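Local coordinates for siderophore-interacting protein (Aeromonas hydrophila, PDB 6K2L) that binds FAD and, as in related siderophore-interacting proteins, probably reduces ferric siderophores so that the iron can be released, at residues A[245-249]-A[262-266]; A[78-82]-A[254-258]; A[201-205]-A[227-231]. The protein carries 1 engineered substitution. The contacts are given in a common frame with arbitrary orientation. Residue numbers count along the deposited sequence, not the author numbering.

Contact 1 (A[245-249]-A[262-266]); sequences AVPYW and RHDVM. With FAD (flavin-adenine dinucleotide), chain C.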
loop_
_atom_site.group_PDB
_atom_site.type_symbol
_atom_site.label_atom_id
_atom_site.label_comp_id
_atom_site.label_asym_id
_atom_site.label_seq_id
_atom_site.Cartn_x
_atom_site.Cartn_y
_atom_site.Cartn_z
ATOM N N ALA A 245 10.595 -15.948 -7.347
ATOM C CA ALA A 245 10.467 -17.372 -7.004
ATOM C C ALA A 245 11.225 -17.595 -5.705
ATOM O O ALA A 245 12.438 -17.816 -5.704
ATOM C CB ALA A 245 10.976 -18.284 -8.112
ATOM N N VAL A 246 10.498 -17.516 -4.593
ATOM C CA VAL A 246 11.074 -17.608 -3.262
ATOM C C VAL A 246 10.297 -18.693 -2.526
ATOM O O VAL A 246 9.098 -18.526 -2.282
ATOM C CB VAL A 246 10.980 -16.280 -2.498
ATOM C CG1 VAL A 246 11.453 -16.457 -1.095
ATOM C CG2 VAL A 246 11.758 -15.203 -3.196
ATOM N N PRO A 247 10.912 -19.819 -2.163
ATOM C CA PRO A 247 10.178 -20.819 -1.365
ATOM C C PRO A 247 10.093 -20.343 0.076
ATOM O O PRO A 247 11.106 -20.024 0.701
ATOM C CB PRO A 247 11.018 -22.094 -1.512
ATOM C CG PRO A 247 12.154 -21.732 -2.501
ATOM C CD PRO A 247 12.289 -20.250 -2.471
ATOM N N TYR A 248 8.862 -20.231 0.583
ATOM C CA TYR A 248 8.670 -19.680 1.919
ATOM C C TYR A 248 8.994 -20.706 2.995
ATOM O O TYR A 248 9.398 -20.324 4.097
ATOM C CB TYR A 248 7.241 -19.165 2.083
ATOM C CG TYR A 248 7.004 -17.775 1.498
ATOM C CD1 TYR A 248 7.892 -17.220 0.595
ATOM C CD2 TYR A 248 5.882 -17.034 1.838
ATOM C CE1 TYR A 248 7.678 -15.972 0.073
ATOM C CE2 TYR A 248 5.668 -15.780 1.323
ATOM C CZ TYR A 248 6.563 -15.248 0.445
ATOM O OH TYR A 248 6.372 -13.982 -0.077
ATOM N N TRP A 249 8.838 -21.994 2.695
ATOM C CA TRP A 249 9.153 -23.088 3.612
ATOM C C TRP A 249 9.177 -24.395 2.828
ATOM O O TRP A 249 8.934 -24.429 1.616
ATOM C CB TRP A 249 8.146 -23.189 4.756
ATOM C CG TRP A 249 6.741 -23.529 4.320
ATOM C CD1 TRP A 249 5.897 -22.747 3.579
ATOM C CD2 TRP A 249 6.013 -24.735 4.607
ATOM N NE1 TRP A 249 4.690 -23.388 3.394
ATOM C CE2 TRP A 249 4.735 -24.604 4.017
ATOM C CE3 TRP A 249 6.312 -25.907 5.313
ATOM C CZ2 TRP A 249 3.764 -25.606 4.104
ATOM C CZ3 TRP A 249 5.348 -26.904 5.395
ATOM C CH2 TRP A 249 4.087 -26.746 4.797
ATOM N N ARG A 262 17.245 -22.955 1.165
ATOM C CA ARG A 262 16.437 -21.933 0.499
ATOM C C ARG A 262 17.321 -20.953 -0.240
ATOM O O ARG A 262 17.004 -20.531 -1.365
ATOM C CB ARG A 262 15.552 -21.181 1.503
ATOM C CG ARG A 262 14.403 -20.382 0.854
ATOM C CD ARG A 262 13.987 -19.179 1.699
ATOM N NE ARG A 262 12.940 -19.495 2.688
ATOM C CZ ARG A 262 13.163 -19.707 3.988
ATOM N NH1 ARG A 262 14.410 -19.663 4.452
ATOM N NH2 ARG A 262 12.152 -19.983 4.824
ATOM N N HIS A 263 18.424 -20.558 0.393
ATOM C CA HIS A 263 19.407 -19.755 -0.323
ATOM C C HIS A 263 19.864 -20.452 -1.610
ATOM O O HIS A 263 19.942 -19.820 -2.671
ATOM C CB HIS A 263 20.583 -19.434 0.602
ATOM C CG HIS A 263 20.320 -18.286 1.537
ATOM N ND1 HIS A 263 19.959 -17.032 1.091
ATOM C CD2 HIS A 263 20.361 -18.203 2.892
ATOM C CE1 HIS A 263 19.780 -16.228 2.127
ATOM N NE2 HIS A 263 20.024 -16.911 3.232
ATOM N N ASP A 264 20.135 -21.762 -1.556
ATOM C CA ASP A 264 20.637 -22.419 -2.762
ATOM C C ASP A 264 19.549 -22.610 -3.816
ATOM O O ASP A 264 19.868 -22.746 -5.001
ATOM C CB ASP A 264 21.304 -23.756 -2.409
ATOM C CG ASP A 264 22.847 -23.642 -2.316
ATOM O OD1 ASP A 264 23.518 -23.429 -3.360
ATOM O OD2 ASP A 264 23.382 -23.754 -1.186
ATOM N N VAL A 265 18.276 -22.629 -3.411
ATOM C CA VAL A 265 17.180 -22.619 -4.380
ATOM C C VAL A 265 17.109 -21.265 -5.081
ATOM O O VAL A 265 17.023 -21.192 -6.312
ATOM C CB VAL A 265 15.837 -22.955 -3.704
ATOM C CG1 VAL A 265 14.683 -22.662 -4.665
ATOM C CG2 VAL A 265 15.791 -24.416 -3.237
ATOM N N MET A 266 17.143 -20.172 -4.304
ATOM C CA MET A 266 16.996 -18.839 -4.882
ATOM C C MET A 266 18.191 -18.439 -5.756
ATOM O O MET A 266 17.996 -17.785 -6.787
ATOM C CB MET A 266 16.774 -17.790 -3.782
ATOM C CG MET A 266 15.381 -17.833 -3.108
ATOM S SD MET A 266 15.432 -17.171 -1.415
ATOM C CE MET A 266 15.811 -15.442 -1.677
HETATM P PA FAD C . 9.345 -24.054 11.876
HETATM O O1A FAD C . 9.961 -24.082 13.238
HETATM O O2A FAD C . 10.150 -23.325 10.791
HETATM O O5B FAD C . 9.073 -25.515 11.227
HETATM C C5B FAD C . 8.445 -26.575 11.980
HETATM C C4B FAD C . 7.810 -27.615 11.080
HETATM O O4B FAD C . 6.532 -27.143 10.598
HETATM C C3B FAD C . 8.587 -28.035 9.835
HETATM O O3B FAD C . 8.376 -29.421 9.571
HETATM C C2B FAD C . 7.989 -27.139 8.742
HETATM O O2B FAD C . 8.048 -27.674 7.422
HETATM C C1B FAD C . 6.532 -27.047 9.182
HETATM N N9A FAD C . 5.921 -25.783 8.854
HETATM C C8A FAD C . 6.495 -24.541 8.954
HETATM N N7A FAD C . 5.694 -23.554 8.623
HETATM C C5A FAD C . 4.507 -24.196 8.296
HETATM C C6A FAD C . 3.259 -23.712 7.865
HETATM N N6A FAD C . 2.983 -22.415 7.717
HETATM N N1A FAD C . 2.284 -24.623 7.611
HETATM C C2A FAD C . 2.559 -25.921 7.775
HETATM N N3A FAD C . 3.698 -26.491 8.189
HETATM C C4A FAD C . 4.633 -25.569 8.438
HETATM N N1 FAD C . 4.633 -17.642 6.877
HETATM C C2 FAD C . 3.462 -17.149 7.377
HETATM O O2 FAD C . 2.717 -17.832 8.084
HETATM N N3 FAD C . 3.076 -15.852 7.082
HETATM C C4 FAD C . 3.770 -14.957 6.305
HETATM O O4 FAD C . 3.327 -13.823 6.120
HETATM C C4X FAD C . 5.022 -15.481 5.788
HETATM N N5 FAD C . 5.770 -14.683 5.032
HETATM C C5X FAD C . 6.947 -15.187 4.538
HETATM C C6 FAD C . 7.728 -14.374 3.727
HETATM C C7 FAD C . 8.920 -14.839 3.177
HETATM C C7M FAD C . 9.747 -13.913 2.322
HETATM C C8 FAD C . 9.359 -16.143 3.477
HETATM C C8M FAD C . 10.667 -16.671 2.940
HETATM C C9 FAD C . 8.586 -16.953 4.303
HETATM C C9A FAD C . 7.385 -16.492 4.826
HETATM N N10 FAD C . 6.566 -17.311 5.631
HETATM C C10 FAD C . 5.365 -16.840 6.122
HETATM C "C1'" FAD C . 6.965 -18.699 5.930
HETATM C "C2'" FAD C . 7.394 -18.936 7.379
HETATM O "O2'" FAD C . 8.665 -18.343 7.659
HETATM C "C3'" FAD C . 7.465 -20.447 7.620
HETATM O "O3'" FAD C . 6.135 -20.955 7.674
HETATM C "C4'" FAD C . 8.209 -20.855 8.891
HETATM O "O4'" FAD C . 8.704 -22.186 8.719
HETATM C "C5'" FAD C . 7.321 -20.748 10.111
HETATM O "O5'" FAD C . 8.112 -20.976 11.292
HETATM P P FAD C . 7.593 -21.895 12.466
HETATM O O1P FAD C . 8.495 -21.583 13.667
HETATM O O2P FAD C . 6.159 -21.737 12.706
HETATM O O3P FAD C . 7.909 -23.373 11.944
#
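Arg262, on the C-terminal helix 255-266, makes the polar part of this contact. Its CA-to-CB bond points toward the loop 245-249, and the extended start of the side chain carries the guanidinium to two successive backbone carbonyls. NE donates to Pro247 O at 2.8 Å, and NH2 donates to Tyr248 O at 2.9 Å with a nearly straight N-H...O angle of 169°. Both carbonyls lie at the edge of the guanidinium, near its plane. NH2 also forms a salt bridge with Glu255, about two turns back on the same helix. The aliphatic part of Arg262 packs on the proline, with Arg262 CG 3.9 Å from Pro247 CD.

The loop anchored in this way follows the last strand of the parallel sheet and lines the FAD pocket. A flavin-binding barrel joined to a parallel-sheet domain, with FAD between them, is consistent with the ferredoxin reductase-like fold. Tyr248 lays one ring face over the isoalloxazine, with Tyr248 CG 3.3 Å from FAD C9, while its hydroxyl bonds to Tyr244. Trp249 has the adenine over one ring face, and its NE1 bonds to Asp144. Arg262 itself reaches the flavin, its NE lying 3.6 Å from the methyl C8M of FAD.

Farther along the helix the contact turns apolar. Val265 points toward the loop and sets CG1 3.5 Å from Pro247 CG; its carbonyl is bonded by Arg229 of helix 222-235. The CA-to-CB bond of Met266 points sideways. Its CG is 4.0 Å from Pro247 CD and 3.9 Å from Ala245 O, and its SD is 4.1 Å from Val246 CG1.

Contact 2 (A[78-82]-A[254-258]); sequences PIMRT and DEEAY. With FAD (flavin-adenine dinucleotide), chain C.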
loop_
_atom_site.group_PDB
_atom_site.type_symbol
_atom_site.label_atom_id
_atom_site.label_comp_id
_atom_site.label_asym_id
_atom_site.label_seq_id
_atom_site.Cartn_x
_atom_site.Cartn_y
_atom_site.Cartn_z
ATOM N N PRO A 78 18.348 -13.984 19.184
ATOM C CA PRO A 78 17.036 -14.620 19.079
ATOM C C PRO A 78 16.963 -15.558 17.876
ATOM O O PRO A 78 17.770 -15.501 16.947
ATOM C CB PRO A 78 16.084 -13.426 18.922
ATOM C CG PRO A 78 16.893 -12.390 18.303
ATOM C CD PRO A 78 18.311 -12.563 18.806
ATOM N N ILE A 79 15.974 -16.447 17.916
ATOM C CA ILE A 79 15.603 -17.226 16.740
ATOM C C ILE A 79 14.873 -16.308 15.774
ATOM O O ILE A 79 14.108 -15.427 16.187
ATOM C CB ILE A 79 14.734 -18.432 17.135
ATOM C CG1 ILE A 79 15.441 -19.252 18.216
ATOM C CG2 ILE A 79 14.429 -19.307 15.932
ATOM C CD1 ILE A 79 14.490 -20.154 18.954
ATOM N N MET A 80 15.141 -16.463 14.483
ATOM C CA MET A 80 14.568 -15.579 13.483
ATOM C C MET A 80 13.630 -16.363 12.583
ATOM O O MET A 80 13.905 -17.521 12.243
ATOM C CB MET A 80 15.661 -14.928 12.660
ATOM C CG MET A 80 16.795 -14.465 13.536
ATOM S SD MET A 80 16.595 -12.720 13.874
ATOM C CE MET A 80 17.279 -12.116 12.328
ATOM N N ARG A 81 12.502 -15.739 12.239
ATOM C CA ARG A 81 11.638 -16.258 11.189
ATOM C C ARG A 81 11.297 -15.123 10.244
ATOM O O ARG A 81 11.185 -13.973 10.664
ATOM C CB ARG A 81 10.336 -16.864 11.742
ATOM C CG ARG A 81 10.533 -18.101 12.624
ATOM C CD ARG A 81 10.984 -19.265 11.821
ATOM N NE ARG A 81 11.035 -20.526 12.562
ATOM C CZ ARG A 81 12.139 -21.017 13.132
ATOM N NH1 ARG A 81 13.261 -20.324 13.078
ATOM N NH2 ARG A 81 12.128 -22.203 13.729
ATOM N N THR A 82 11.081 -15.453 8.972
ATOM C CA THR A 82 10.678 -14.467 7.980
ATOM C C THR A 82 9.161 -14.410 7.862
ATOM O O THR A 82 8.502 -15.448 7.771
ATOM C CB THR A 82 11.286 -14.784 6.623
ATOM O OG1 THR A 82 12.704 -14.863 6.773
ATOM C CG2 THR A 82 10.950 -13.655 5.626
ATOM N N ASP A 254 12.171 -27.689 9.426
ATOM C CA ASP A 254 12.106 -26.419 10.112
ATOM C C ASP A 254 13.034 -25.407 9.420
ATOM O O ASP A 254 13.852 -25.752 8.547
ATOM C CB ASP A 254 12.453 -26.602 11.591
ATOM C CG ASP A 254 13.702 -27.462 11.800
ATOM O OD1 ASP A 254 14.795 -27.072 11.340
ATOM O OD2 ASP A 254 13.593 -28.539 12.429
ATOM N N GLU A 255 12.868 -24.132 9.799
ATOM C CA GLU A 255 13.673 -23.063 9.221
ATOM C C GLU A 255 15.172 -23.286 9.438
ATOM O O GLU A 255 15.996 -22.855 8.614
ATOM C CB GLU A 255 13.239 -21.730 9.823
ATOM C CG GLU A 255 14.194 -20.575 9.529
ATOM C CD GLU A 255 14.211 -20.197 8.045
ATOM O OE1 GLU A 255 13.162 -20.383 7.370
ATOM O OE2 GLU A 255 15.268 -19.708 7.564
ATOM N N GLU A 256 15.545 -23.947 10.544
ATOM C CA GLU A 256 16.959 -24.156 10.837
ATOM C C GLU A 256 17.583 -25.104 9.830
ATOM O O GLU A 256 18.706 -24.878 9.368
ATOM C CB GLU A 256 17.136 -24.688 12.261
ATOM C CG GLU A 256 17.299 -23.611 13.330
ATOM C CD GLU A 256 15.970 -23.173 13.918
ATOM O OE1 GLU A 256 15.058 -24.030 13.999
ATOM O OE2 GLU A 256 15.837 -21.972 14.272
ATOM N N ALA A 257 16.866 -26.156 9.467
ATOM C CA ALA A 257 17.356 -27.076 8.457
ATOM C C ALA A 257 17.249 -26.495 7.056
ATOM O O ALA A 257 18.009 -26.902 6.161
ATOM C CB ALA A 257 16.587 -28.403 8.531
ATOM N N TYR A 258 16.335 -25.548 6.843
ATOM C CA TYR A 258 16.029 -25.115 5.492
ATOM C C TYR A 258 16.725 -23.832 5.068
ATOM O O TYR A 258 16.674 -23.504 3.882
ATOM C CB TYR A 258 14.521 -24.916 5.329
ATOM C CG TYR A 258 14.104 -24.692 3.895
ATOM C CD1 TYR A 258 14.453 -25.599 2.909
ATOM C CD2 TYR A 258 13.400 -23.552 3.519
ATOM C CE1 TYR A 258 14.094 -25.397 1.592
ATOM C CE2 TYR A 258 13.025 -23.349 2.202
ATOM C CZ TYR A 258 13.382 -24.276 1.242
ATOM O OH TYR A 258 13.027 -24.111 -0.076
HETATM P PA FAD C . 9.345 -24.054 11.876
HETATM O O1A FAD C . 9.961 -24.082 13.238
HETATM O O2A FAD C . 10.150 -23.325 10.791
HETATM O O5B FAD C . 9.073 -25.515 11.227
HETATM C C5B FAD C . 8.445 -26.575 11.980
HETATM C C4B FAD C . 7.810 -27.615 11.080
HETATM O O4B FAD C . 6.532 -27.143 10.598
HETATM C C3B FAD C . 8.587 -28.035 9.835
HETATM O O3B FAD C . 8.376 -29.421 9.571
HETATM C C2B FAD C . 7.989 -27.139 8.742
HETATM O O2B FAD C . 8.048 -27.674 7.422
HETATM C C1B FAD C . 6.532 -27.047 9.182
HETATM N N9A FAD C . 5.921 -25.783 8.854
HETATM C C8A FAD C . 6.495 -24.541 8.954
HETATM N N7A FAD C . 5.694 -23.554 8.623
HETATM C C5A FAD C . 4.507 -24.196 8.296
HETATM C C6A FAD C . 3.259 -23.712 7.865
HETATM N N6A FAD C . 2.983 -22.415 7.717
HETATM N N1A FAD C . 2.284 -24.623 7.611
HETATM C C2A FAD C . 2.559 -25.921 7.775
HETATM N N3A FAD C . 3.698 -26.491 8.189
HETATM C C4A FAD C . 4.633 -25.569 8.438
HETATM N N1 FAD C . 4.633 -17.642 6.877
HETATM C C2 FAD C . 3.462 -17.149 7.377
HETATM O O2 FAD C . 2.717 -17.832 8.084
HETATM N N3 FAD C . 3.076 -15.852 7.082
HETATM C C4 FAD C . 3.770 -14.957 6.305
HETATM O O4 FAD C . 3.327 -13.823 6.120
HETATM C C4X FAD C . 5.022 -15.481 5.788
HETATM N N5 FAD C . 5.770 -14.683 5.032
HETATM C C5X FAD C . 6.947 -15.187 4.538
HETATM C C6 FAD C . 7.728 -14.374 3.727
HETATM C C7 FAD C . 8.920 -14.839 3.177
HETATM C C7M FAD C . 9.747 -13.913 2.322
HETATM C C8 FAD C . 9.359 -16.143 3.477
HETATM C C8M FAD C . 10.667 -16.671 2.940
HETATM C C9 FAD C . 8.586 -16.953 4.303
HETATM C C9A FAD C . 7.385 -16.492 4.826
HETATM N N10 FAD C . 6.566 -17.311 5.631
HETATM C C10 FAD C . 5.365 -16.840 6.122
HETATM C "C1'" FAD C . 6.965 -18.699 5.930
HETATM C "C2'" FAD C . 7.394 -18.936 7.379
HETATM O "O2'" FAD C . 8.665 -18.343 7.659
HETATM C "C3'" FAD C . 7.465 -20.447 7.620
HETATM O "O3'" FAD C . 6.135 -20.955 7.674
HETATM C "C4'" FAD C . 8.209 -20.855 8.891
HETATM O "O4'" FAD C . 8.704 -22.186 8.719
HETATM C "C5'" FAD C . 7.321 -20.748 10.111
HETATM O "O5'" FAD C . 8.112 -20.976 11.292
HETATM P P FAD C . 7.593 -21.895 12.466
HETATM O O1P FAD C . 8.495 -21.583 13.667
HETATM O O2P FAD C . 6.159 -21.737 12.706
HETATM O O3P FAD C . 7.909 -23.373 11.944
HETATM O O HOH W 1 11.416 -18.361 8.394
#
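The side chain of Arg81 decides the shape of this contact. Chi1 and chi2 are both m, so the side chain curls back along its own strand; chi3 is t and carries the guanidinium on between the helix start and the FAD pyrophosphate. NH1 donates to Met80 O at 3.0 Å, which ties the head to its own strand. NE donates to FAD O1P at 3.0 Å and NH2 to FAD O1A at 2.9 Å, so both phosphates are held.

Glu256 bends with chi1 m and chi2 p, and its carboxylate comes back to the arginine. The salt bridge runs from Arg81 NH1 to Glu256 OE2 at 3.3 Å. A weak second bond runs from Arg81 NH2 to Glu256 OE1 at 3.5 Å. Glu255 lays its CB over one guanidinium face, 3.5 Å from Arg81 NH1. Its chi1 t and chi2 p lead the carboxylate away to Arg262. A water links Thr82 N, FAD O2' and, weakly, Glu255 OE1.

Asp254 is the N-cap, its OD1 accepting from Ala257 N at 2.9 Å. At this helix start Glu255 N donates to FAD O2A at 3.0 Å.

Strand 79-89 belongs to the FAD-binding barrel and pairs with strand 46-51. Helix 107-114 packs against Ile79 and Arg81, and the start of helix 255-266 meets the strand directly, with the FAD pyrophosphate alongside.

Contact 3 (A[201-205]-A[227-231]); sequences VEYFT and PMRRH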
loop_
_atom_site.group_PDB
_atom_site.type_symbol
_atom_site.label_atom_id
_atom_site.label_comp_id
_atom_site.label_asym_id
_atom_site.label_seq_id
_atom_site.Cartn_x
_atom_site.Cartn_y
_atom_site.Cartn_z
ATOM N N VAL A 201 -0.478 -27.531 -10.321
ATOM C CA VAL A 201 0.602 -27.324 -11.292
ATOM C C VAL A 201 0.136 -27.639 -12.696
ATOM O O VAL A 201 0.416 -26.880 -13.631
ATOM C CB VAL A 201 1.857 -28.143 -10.937
ATOM C CG1 VAL A 201 2.972 -27.855 -11.939
ATOM C CG2 VAL A 201 2.317 -27.790 -9.554
ATOM N N GLU A 202 -0.576 -28.752 -12.872
ATOM C CA GLU A 202 -1.222 -29.034 -14.144
ATOM C C GLU A 202 -2.074 -27.860 -14.601
ATOM O O GLU A 202 -1.942 -27.401 -15.751
ATOM C CB GLU A 202 -2.075 -30.305 -14.045
ATOM C CG GLU A 202 -2.902 -30.537 -15.297
ATOM C CD GLU A 202 -3.354 -31.988 -15.490
ATOM O OE1 GLU A 202 -4.425 -32.380 -14.950
ATOM O OE2 GLU A 202 -2.643 -32.745 -16.194
ATOM N N TYR A 203 -2.927 -27.331 -13.709
ATOM C CA TYR A 203 -3.832 -26.255 -14.118
ATOM C C TYR A 203 -3.070 -25.017 -14.542
ATOM O O TYR A 203 -3.396 -24.411 -15.565
ATOM C CB TYR A 203 -4.791 -25.899 -12.999
ATOM C CG TYR A 203 -5.353 -24.503 -13.086
ATOM C CD1 TYR A 203 -6.426 -24.214 -13.934
ATOM C CD2 TYR A 203 -4.816 -23.463 -12.317
ATOM C CE1 TYR A 203 -6.971 -22.927 -14.010
ATOM C CE2 TYR A 203 -5.339 -22.182 -12.387
ATOM C CZ TYR A 203 -6.426 -21.924 -13.229
ATOM O OH TYR A 203 -6.952 -20.661 -13.285
ATOM N N PHE A 204 -2.055 -24.628 -13.771
ATOM C CA PHE A 204 -1.342 -23.390 -14.070
ATOM C C PHE A 204 -0.470 -23.530 -15.296
ATOM O O PHE A 204 -0.254 -22.540 -16.006
ATOM C CB PHE A 204 -0.478 -22.911 -12.896
ATOM C CG PHE A 204 -0.475 -21.407 -12.743
ATOM C CD1 PHE A 204 -1.449 -20.779 -11.972
ATOM C CD2 PHE A 204 0.457 -20.622 -13.411
ATOM C CE1 PHE A 204 -1.488 -19.392 -11.842
ATOM C CE2 PHE A 204 0.435 -19.236 -13.285
ATOM C CZ PHE A 204 -0.551 -18.622 -12.494
ATOM N N THR A 205 0.055 -24.730 -15.551
ATOM C CA THR A 205 0.843 -24.913 -16.760
ATOM C C THR A 205 -0.045 -24.946 -18.003
ATOM O O THR A 205 0.429 -24.584 -19.086
ATOM C CB THR A 205 1.703 -26.178 -16.646
ATOM O OG1 THR A 205 0.879 -27.309 -16.317
ATOM C CG2 THR A 205 2.783 -26.003 -15.559
ATOM N N PRO A 227 8.563 -26.102 -9.339
ATOM C CA PRO A 227 7.989 -26.504 -10.628
ATOM C C PRO A 227 7.509 -25.329 -11.452
ATOM O O PRO A 227 7.679 -25.349 -12.676
ATOM C CB PRO A 227 6.832 -27.439 -10.239
ATOM C CG PRO A 227 6.565 -27.191 -8.792
ATOM C CD PRO A 227 7.893 -26.781 -8.213
ATOM N N MET A 228 6.936 -24.296 -10.829
ATOM C CA MET A 228 6.450 -23.155 -11.604
ATOM C C MET A 228 7.597 -22.349 -12.203
ATOM O O MET A 228 7.526 -21.955 -13.374
ATOM C CB MET A 228 5.564 -22.251 -10.734
ATOM C CG MET A 228 4.223 -22.881 -10.271
ATOM S SD MET A 228 3.266 -23.727 -11.561
ATOM C CE MET A 228 3.192 -22.452 -12.841
ATOM N N ARG A 229 8.655 -22.089 -11.430
ATOM C CA ARG A 229 9.793 -21.379 -11.997
ATOM C C ARG A 229 10.396 -22.161 -13.149
ATOM O O ARG A 229 10.802 -21.574 -14.162
ATOM C CB ARG A 229 10.859 -21.109 -10.937
ATOM C CG ARG A 229 12.148 -20.514 -11.520
ATOM C CD ARG A 229 13.131 -20.102 -10.449
ATOM N NE ARG A 229 13.884 -21.250 -9.942
ATOM C CZ ARG A 229 14.843 -21.173 -9.022
ATOM N NH1 ARG A 229 15.180 -20.000 -8.493
ATOM N NH2 ARG A 229 15.465 -22.271 -8.627
ATOM N N ARG A 230 10.445 -23.483 -13.031
ATOM C CA ARG A 230 11.002 -24.229 -14.144
ATOM C C ARG A 230 10.089 -24.175 -15.360
ATOM O O ARG A 230 10.579 -24.048 -16.487
ATOM C CB ARG A 230 11.284 -25.667 -13.724
ATOM C CG ARG A 230 12.475 -26.266 -14.447
ATOM C CD ARG A 230 12.486 -27.748 -14.279
ATOM N NE ARG A 230 13.042 -28.133 -12.984
ATOM C CZ ARG A 230 12.327 -28.503 -11.924
ATOM N NH1 ARG A 230 10.995 -28.518 -11.986
ATOM N NH2 ARG A 230 12.954 -28.854 -10.800
ATOM N N HIS A 231 8.776 -24.284 -15.167
ATOM C CA HIS A 231 7.868 -24.135 -16.296
ATOM C C HIS A 231 8.104 -22.821 -17.025
ATOM O O HIS A 231 8.201 -22.794 -18.260
ATOM C CB HIS A 231 6.424 -24.213 -15.831
ATOM C CG HIS A 231 5.439 -24.016 -16.937
ATOM N ND1 HIS A 231 4.539 -22.970 -16.966
ATOM C CD2 HIS A 231 5.228 -24.726 -18.069
ATOM C CE1 HIS A 231 3.809 -23.052 -18.065
ATOM N NE2 HIS A 231 4.210 -24.107 -18.752
#
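Met228 is the main bump of this helix pair. Its side chain curls through three m rotamers, so that the thioether enters the hollow between Val201, Phe204 and Thr205. CE of Met228 reaches to 3.3 Å from Phe204 CD2, and its SD lies 5.4 Å from the Phe204 ring centre, an oblique Met-aromatic contact. The same SD is 4.2 Å from Val201 CG1. Val201 in turn points toward the other helix and rests its CG1 4.2 Å from Pro227 CB. The segments 201-205 and 227-231 run nearly parallel, at 24°, and their axes come within 10.8 Å, on one side of the parallel sheet of the NAD-ferredoxin reductase-like domain. Phe204 fills the space beneath, against Tyr140, Val142, His165 and Ala167 of two inner strands, 138-144 and 163-170. Away from the sheet, the Thr205 methyl CG2 sits over the face of the His231 imidazole, 3.6 Å from the ring centre and 12° off its normal, a CH-pi contact.

In the fold
Contacts 1 and 2 share helix 255-266 and both touch FAD. They join directly through the Arg262-Glu255 salt bridge, and Tyr258 packs on Pro247. Contact 2 brings barrel and helix together around the pyrophosphate, so its chemistry is charged. Contact 1 mixes hydrogen bonds to backbone carbonyls, made near the flavin, with apolar packing farther along the helix. Contact 3 is apolar and aromatic, has no part in the cofactor site, and lies farthest from the chain centre. Each is only partly buried. Contacts 1 and 3 meet through Arg229, which probably bonds Val265 O and packs on Ala245. Contacts 2 and 3 do not touch; their centres are about 27 Å apart.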